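Local coordinates for lipopolysaccharide core biosynthesis protein (PDB 3GLV) that probably transfers the AMP portion of ATP to FMN to make the coenzyme FAD, using a divalent metal cation, at residues Ile89-Gly92 with Tyr93-Phe97; Glu99-Leu102 with Gln103-Asn107; Asp76-Lys79 with Thr80-Glu83. All coordinates share one frame; numbering follows the deposited sequence.

Contact 1. Residues Ile89-Gly92 with Tyr93-Phe97; sequences ITLG and YDQKF
L91 and Q95 meet with their side chains crossing at about a right angle, at the turn that follows strand 88-91. Q95 holds CG beside its own backbone N (chi1 -56°) and is extended beyond CG, which carries its amide back to the end of the strand. There OE1 takes the N-H of G92 at 3.0 Å, with the donor tilted 30° from the amide carbonyl plane. L91 CB is 4.0 Å from Q95 OE1. L91 CD1 touches the backbone instead, 3.8 Å from Q95 O. Q95 N donates to G92 O at 3.1 Å and closes a type I beta turn from G92 to Q95. From just after the turn, K96 NZ reaches back to Y93 O at 2.7 Å and lies above one face of the Y93 ring, offset toward its rim. D94, inferred to bind ATP, lies within the turn. Q95 is the N-cap residue of helix 96-109, and its NE2 is hydrogen-bonded to D98 OD2 in the first turn of that helix. Without the amide, as with an alanine here, G92 N and D98 would probably both lose a partner. The turn thus leads from strand 88-91 into the helix of a beta-alpha-beta unit, with L91 against E99 of the helix and I115 of strand 114-117.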
loop_
_atom_site.group_PDB
_atom_site.type_symbol
_atom_site.label_atom_id
_atom_site.label_comp_id
_atom_site.label_asym_id
_atom_site.label_seq_id
_atom_site.Cartn_x
_atom_site.Cartn_y
_atom_site.Cartn_z
ATOM N N ILE A 89 12.628 -17.773 -4.336
ATOM C CA ILE A 89 13.018 -16.413 -4.604
ATOM C C ILE A 89 12.356 -15.991 -5.899
ATOM O O ILE A 89 12.377 -16.695 -6.962
ATOM C CB ILE A 89 14.530 -16.184 -4.658
ATOM C CG1 ILE A 89 15.143 -16.534 -3.353
ATOM C CG2 ILE A 89 14.815 -14.652 -4.965
ATOM C CD1 ILE A 89 16.750 -16.521 -3.311
ATOM N N THR A 90 11.719 -14.848 -5.791
ATOM C CA THR A 90 10.931 -14.281 -6.875
ATOM C C THR A 90 11.675 -13.137 -7.605
ATOM O O THR A 90 12.208 -12.241 -6.961
ATOM C CB THR A 90 9.632 -13.901 -6.164
ATOM O OG1 THR A 90 8.664 -14.993 -6.292
ATOM C CG2 THR A 90 9.220 -12.829 -6.497
ATOM N N LEU A 91 11.760 -13.236 -8.936
ATOM C CA LEU A 91 12.267 -12.133 -9.798
ATOM C C LEU A 91 11.177 -11.582 -10.778
ATOM O O LEU A 91 10.235 -12.274 -11.112
ATOM C CB LEU A 91 13.481 -12.574 -10.608
ATOM C CG LEU A 91 14.744 -13.076 -9.888
ATOM C CD1 LEU A 91 15.690 -13.637 -10.868
ATOM C CD2 LEU A 91 15.397 -11.988 -9.034
ATOM N N GLY A 92 11.339 -10.350 -11.223
ATOM C CA GLY A 92 10.503 -9.743 -12.279
ATOM C C GLY A 92 10.633 -10.496 -13.601
ATOM O O GLY A 92 11.642 -11.159 -13.837
ATOM N N TYR A 93 9.635 -10.390 -14.470
ATOM C CA TYR A 93 9.593 -11.100 -15.791
ATOM C C TYR A 93 10.841 -10.861 -16.715
ATOM O O TYR A 93 11.321 -11.758 -17.497
ATOM C CB TYR A 93 8.326 -10.653 -16.573
ATOM C CG TYR A 93 8.252 -11.287 -17.941
ATOM C CD1 TYR A 93 7.969 -12.656 -18.069
ATOM C CD2 TYR A 93 8.504 -10.553 -19.094
ATOM C CE1 TYR A 93 7.911 -13.286 -19.320
ATOM C CE2 TYR A 93 8.454 -11.172 -20.368
ATOM C CZ TYR A 93 8.159 -12.542 -20.469
ATOM O OH TYR A 93 8.101 -13.185 -21.697
ATOM N N ASP A 94 11.315 -9.621 -16.641
ATOM C CA ASP A 94 12.406 -9.107 -17.453
ATOM C C ASP A 94 13.798 -9.661 -17.027
ATOM O O ASP A 94 14.781 -9.524 -17.782
ATOM C CB ASP A 94 12.371 -7.560 -17.358
ATOM C CG ASP A 94 12.214 -7.041 -15.868
ATOM O OD1 ASP A 94 11.255 -7.439 -15.115
ATOM O OD2 ASP A 94 13.071 -6.209 -15.457
ATOM N N GLN A 95 13.882 -10.333 -15.861
ATOM C CA GLN A 95 15.180 -10.573 -15.214
ATOM C C GLN A 95 15.809 -11.957 -15.439
ATOM O O GLN A 95 16.243 -12.603 -14.501
ATOM C CB GLN A 95 15.061 -10.300 -13.723
ATOM C CG GLN A 95 14.572 -8.922 -13.335
ATOM C CD GLN A 95 14.774 -8.715 -11.841
ATOM O OE1 GLN A 95 13.817 -8.662 -11.053
ATOM N NE2 GLN A 95 16.038 -8.687 -11.427
ATOM N N LYS A 96 15.894 -12.407 -16.676
ATOM C CA LYS A 96 16.439 -13.747 -16.954
ATOM C C LYS A 96 17.939 -13.815 -16.688
ATOM O O LYS A 96 18.478 -14.895 -16.393
ATOM C CB LYS A 96 16.169 -14.158 -18.403
ATOM C CG LYS A 96 14.718 -14.483 -18.682
ATOM C CD LYS A 96 14.301 -14.051 -20.079
ATOM C CE LYS A 96 13.816 -12.578 -20.096
ATOM N NZ LYS A 96 12.296 -12.406 -19.925
ATOM N N PHE A 97 18.599 -12.663 -16.786
ATOM C CA PHE A 97 20.027 -12.609 -16.561
ATOM C C PHE A 97 20.279 -12.770 -15.076
ATOM O O PHE A 97 21.064 -13.623 -14.694
ATOM C CB PHE A 97 20.641 -11.297 -17.091
ATOM C CG PHE A 97 22.098 -11.133 -16.747
ATOM C CD1 PHE A 97 23.079 -11.761 -17.510
ATOM C CD2 PHE A 97 22.486 -10.382 -15.631
ATOM C CE1 PHE A 97 24.438 -11.620 -17.185
ATOM C CE2 PHE A 97 23.841 -10.229 -15.306
ATOM C CZ PHE A 97 24.811 -10.852 -16.072
#

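Contact 2. Residues Glu99-Leu102 with Gln103-Asn107; sequences EAEL and QSKIN
E99 opens this part of helix 96-109 by accepting Q103 N at its backbone O, 2.9 Å away. The CB of Q103 rests near the same oxygen. Q103 NE2 donates in turn to N107 OD1, one turn further on, which lies in the plane of the Q103 amide. The E99 carboxylate is engaged elsewhere, in a salt bridge from OE1 to R117 of strand 114-117. A100 comes next, and its O receives S104 N at 3.0 Å. S104 OG adds a weak bond to that oxygen at 3.4 Å, because chi1 of -62° sets OG beside the serine's own backbone N and facing back down the helix. The backbone bonds from Q103 N and S104 N are the i to i+4 bonds of an alpha helix, here the crossover helix of the beta-alpha-beta unit that joins strands 88-91 and 114-117 in the nucleotidyltransferase fold. At E101 the backbone bond from K105 N is weak. The E101 and K105 side chains lie side by side and point the same way. K105 bends at its last torsion and brings NZ to 3.7 Å from E101 CG. The opposite charges stay apart, with K105 NZ 5.0 Å from E101 OE2, so any attraction is probably loose. L102 is buried. Its O takes I106 N at 3.0 Å. I106 CG1 lies close to that oxygen, and the L102 and I106 CD1 methyls are 4.4 Å apart. The L102 side chain packs on I89 and I115 of the sheet and on M77 of helix 77-84.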
loop_
_atom_site.group_PDB
_atom_site.type_symbol
_atom_site.label_atom_id
_atom_site.label_comp_id
_atom_site.label_asym_id
_atom_site.label_seq_id
_atom_site.Cartn_x
_atom_site.Cartn_y
_atom_site.Cartn_z
ATOM N N GLU A 99 18.367 -14.125 -13.080
ATOM C CA GLU A 99 17.906 -15.475 -12.772
ATOM C C GLU A 99 19.024 -16.502 -12.935
ATOM O O GLU A 99 19.264 -17.291 -12.027
ATOM C CB GLU A 99 16.667 -15.856 -13.598
ATOM C CG GLU A 99 16.269 -17.330 -13.567
ATOM C CD GLU A 99 14.961 -17.560 -14.320
ATOM O OE1 GLU A 99 14.770 -17.034 -15.422
ATOM O OE2 GLU A 99 14.077 -18.244 -13.800
ATOM N N ALA A 100 19.685 -16.476 -14.090
ATOM C CA ALA A 100 20.782 -17.390 -14.386
ATOM C C ALA A 100 21.940 -17.205 -13.397
ATOM O O ALA A 100 22.520 -18.176 -12.913
ATOM C CB ALA A 100 21.264 -17.186 -15.821
ATOM N N GLU A 101 22.260 -15.962 -13.087
ATOM C CA GLU A 101 23.362 -15.659 -12.164
ATOM C C GLU A 101 23.075 -16.184 -10.760
ATOM O O GLU A 101 23.937 -16.742 -10.121
ATOM C CB GLU A 101 23.505 -14.155 -12.066
ATOM C CG GLU A 101 24.824 -13.625 -11.598
ATOM C CD GLU A 101 25.110 -12.259 -12.270
ATOM O OE1 GLU A 101 24.156 -11.461 -12.460
ATOM O OE2 GLU A 101 26.274 -11.991 -12.633
ATOM N N LEU A 102 21.843 -15.967 -10.292
ATOM C CA LEU A 102 21.443 -16.451 -8.969
ATOM C C LEU A 102 21.427 -17.995 -8.942
ATOM O O LEU A 102 21.824 -18.617 -7.948
ATOM C CB LEU A 102 20.090 -15.889 -8.573
ATOM C CG LEU A 102 19.586 -16.298 -7.180
ATOM C CD1 LEU A 102 20.551 -15.833 -6.056
ATOM C CD2 LEU A 102 18.140 -15.787 -6.950
ATOM N N GLN A 103 20.986 -18.590 -10.047
ATOM C CA GLN A 103 20.948 -20.015 -10.158
ATOM C C GLN A 103 22.352 -20.627 -10.039
ATOM O O GLN A 103 22.510 -21.620 -9.338
ATOM C CB GLN A 103 20.290 -20.449 -11.461
ATOM C CG GLN A 103 20.068 -21.915 -11.524
ATOM C CD GLN A 103 19.042 -22.394 -10.508
ATOM O OE1 GLN A 103 17.920 -21.900 -10.475
ATOM N NE2 GLN A 103 19.429 -23.364 -9.674
ATOM N N SER A 104 23.362 -20.045 -10.693
ATOM C CA SER A 104 24.749 -20.564 -10.566
ATOM C C SER A 104 25.235 -20.504 -9.133
ATOM O O SER A 104 25.905 -21.417 -8.689
ATOM C CB SER A 104 25.775 -19.779 -11.396
ATOM O OG SER A 104 25.467 -19.861 -12.784
ATOM N N LYS A 105 24.921 -19.410 -8.429
ATOM C CA LYS A 105 25.302 -19.304 -7.008
ATOM C C LYS A 105 24.690 -20.432 -6.152
ATOM O O LYS A 105 25.402 -21.115 -5.409
ATOM C CB LYS A 105 24.901 -17.951 -6.442
ATOM C CG LYS A 105 25.744 -16.788 -7.008
ATOM C CD LYS A 105 25.538 -15.465 -6.164
ATOM C CE LYS A 105 26.313 -14.252 -6.767
ATOM N NZ LYS A 105 25.751 -13.811 -8.049
ATOM N N ILE A 106 23.383 -20.636 -6.335
ATOM C CA ILE A 106 22.622 -21.689 -5.674
ATOM C C ILE A 106 23.237 -23.039 -5.923
ATOM O O ILE A 106 23.471 -23.790 -4.979
ATOM C CB ILE A 106 21.104 -21.732 -6.155
ATOM C CG1 ILE A 106 20.322 -20.538 -5.678
ATOM C CG2 ILE A 106 20.337 -22.990 -5.665
ATOM C CD1 ILE A 106 20.934 -19.910 -4.517
ATOM N N ASN A 107 23.486 -23.335 -7.198
ATOM C CA ASN A 107 24.005 -24.611 -7.605
ATOM C C ASN A 107 25.397 -24.864 -7.020
ATOM O O ASN A 107 25.651 -25.955 -6.594
ATOM C CB ASN A 107 24.140 -24.703 -9.137
ATOM C CG ASN A 107 22.780 -24.731 -9.867
ATOM O OD1 ASN A 107 21.737 -24.824 -9.244
ATOM N ND2 ASN A 107 22.811 -24.648 -11.211
#

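Contact 3. Residues Asp76-Lys79 with Thr80-Glu83; sequences DMMK and TVIE
M78 is folded by its second and third torsions (chi2 -50°, chi3 -52°), which bring CE forward along the helix, 4.0 Å from V81 CB. This is the capped N-terminal end of helix 77-84, with D76 as N-cap. K79 runs out extended, with CG anti to the backbone N, and crosses E83 obliquely. D76 OD1 takes K79 N at 3.3 Å, from above the carboxylate plane. Behind the cap the helix bonds begin. V81 N bonds to M77 O and I82 N to M78 O, each at 3.0 Å. The M78 CE methyl also reaches I82 CD1, 4.3 Å away. M77 CG lies 4.5 Å from V81 CG2, a looser apolar touch. E83 N makes weak bonds to K79 O and to T80 O. M78 faces helix 96-109, on K105 and L109, while the buried V81 touches P86. E83 OE1 is hydrogen-bonded to H73, which also touches K79 and T80. The other oxygen, E83 OE2, lies 3.4 Å from K79 CE, but K79 NZ is 4.7 Å from it.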
loop_
_atom_site.group_PDB
_atom_site.type_symbol
_atom_site.label_atom_id
_atom_site.label_comp_id
_atom_site.label_asym_id
_atom_site.label_seq_id
_atom_site.Cartn_x
_atom_site.Cartn_y
_atom_site.Cartn_z
ATOM N N ASP A 76 25.485 -7.436 -0.327
ATOM C CA ASP A 76 25.758 -8.838 -0.034
ATOM C C ASP A 76 24.434 -9.597 -0.010
ATOM O O ASP A 76 23.817 -9.801 1.063
ATOM C CB ASP A 76 26.442 -8.933 1.327
ATOM C CG ASP A 76 26.796 -10.370 1.713
ATOM O OD1 ASP A 76 26.686 -11.275 0.832
ATOM O OD2 ASP A 76 27.180 -10.571 2.897
ATOM N N MET A 77 23.974 -9.988 -1.194
ATOM C CA MET A 77 22.647 -10.595 -1.330
ATOM C C MET A 77 22.592 -12.002 -0.705
ATOM O O MET A 77 21.612 -12.383 -0.016
ATOM C CB MET A 77 22.299 -10.671 -2.811
ATOM C CG MET A 77 21.049 -11.484 -3.141
ATOM S SD MET A 77 20.971 -11.711 -4.935
ATOM C CE MET A 77 22.286 -12.943 -5.185
ATOM N N MET A 78 23.656 -12.773 -0.933
ATOM C CA MET A 78 23.677 -14.126 -0.421
ATOM C C MET A 78 23.602 -14.113 1.092
ATOM O O MET A 78 23.024 -15.001 1.649
ATOM C CB MET A 78 24.894 -14.936 -0.930
ATOM C CG MET A 78 24.648 -15.619 -2.334
ATOM S SD MET A 78 23.101 -16.637 -2.576
ATOM C CE MET A 78 23.194 -17.749 -1.147
ATOM N N LYS A 79 24.154 -13.102 1.761
ATOM C CA LYS A 79 23.961 -13.012 3.208
ATOM C C LYS A 79 22.477 -12.885 3.600
ATOM O O LYS A 79 22.037 -13.505 4.571
ATOM C CB LYS A 79 24.724 -11.870 3.792
ATOM C CG LYS A 79 24.586 -11.758 5.316
ATOM C CD LYS A 79 25.705 -10.868 5.852
ATOM C CE LYS A 79 25.628 -10.662 7.354
ATOM N NZ LYS A 79 26.642 -9.615 7.774
ATOM N N THR A 80 21.709 -12.090 2.856
ATOM C CA THR A 80 20.274 -12.054 3.075
ATOM C C THR A 80 19.622 -13.434 2.831
ATOM O O THR A 80 18.830 -13.886 3.650
ATOM C CB THR A 80 19.582 -10.912 2.257
ATOM O OG1 THR A 80 20.147 -9.649 2.643
ATOM C CG2 THR A 80 18.051 -10.872 2.496
ATOM N N VAL A 81 19.993 -14.133 1.760
ATOM C CA VAL A 81 19.347 -15.380 1.475
ATOM C C VAL A 81 19.601 -16.437 2.575
ATOM O O VAL A 81 18.686 -17.151 2.988
ATOM C CB VAL A 81 19.819 -15.961 0.161
ATOM C CG1 VAL A 81 19.284 -17.375 0.062
ATOM C CG2 VAL A 81 19.375 -15.050 -1.031
ATOM N N ILE A 82 20.859 -16.508 3.015
ATOM C CA ILE A 82 21.286 -17.326 4.147
ATOM C C ILE A 82 20.543 -16.974 5.438
ATOM O O ILE A 82 20.325 -17.838 6.280
ATOM C CB ILE A 82 22.848 -17.157 4.385
ATOM C CG1 ILE A 82 23.668 -17.805 3.265
ATOM C CG2 ILE A 82 23.279 -17.637 5.680
ATOM C CD1 ILE A 82 23.266 -19.159 2.893
ATOM N N GLU A 83 20.129 -15.734 5.611
ATOM C CA GLU A 83 19.414 -15.381 6.867
ATOM C C GLU A 83 17.905 -15.574 6.790
ATOM O O GLU A 83 17.266 -15.997 7.763
ATOM C CB GLU A 83 19.737 -13.956 7.230
ATOM C CG GLU A 83 21.249 -13.763 7.594
ATOM C CD GLU A 83 21.600 -12.285 7.909
ATOM O OE1 GLU A 83 20.781 -11.389 7.571
ATOM O OE2 GLU A 83 22.677 -12.031 8.497
#

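Overall arrangement
The three contacts follow one another along the chain as contact 3, contact 1 and contact 2. Helix 77-84 leads to strand 88-91 of the parallel sheet, which leads to helix 96-109, and both helices lie beside that strand. I89 is one meeting point: its CD1 is 3.8 Å from V81 CG2 of contact 3 and 4.0 Å from L102 CD2 of contact 2. The two helices also pack directly, with L102 CD1 at 3.5 Å from M77 CE. The centres of contacts 1 and 3 are about 17 Å apart. Contact 1 lies nearest the inferred ATP site: it holds D94, and the Y93 side chain is about 8 Å from that of Y121.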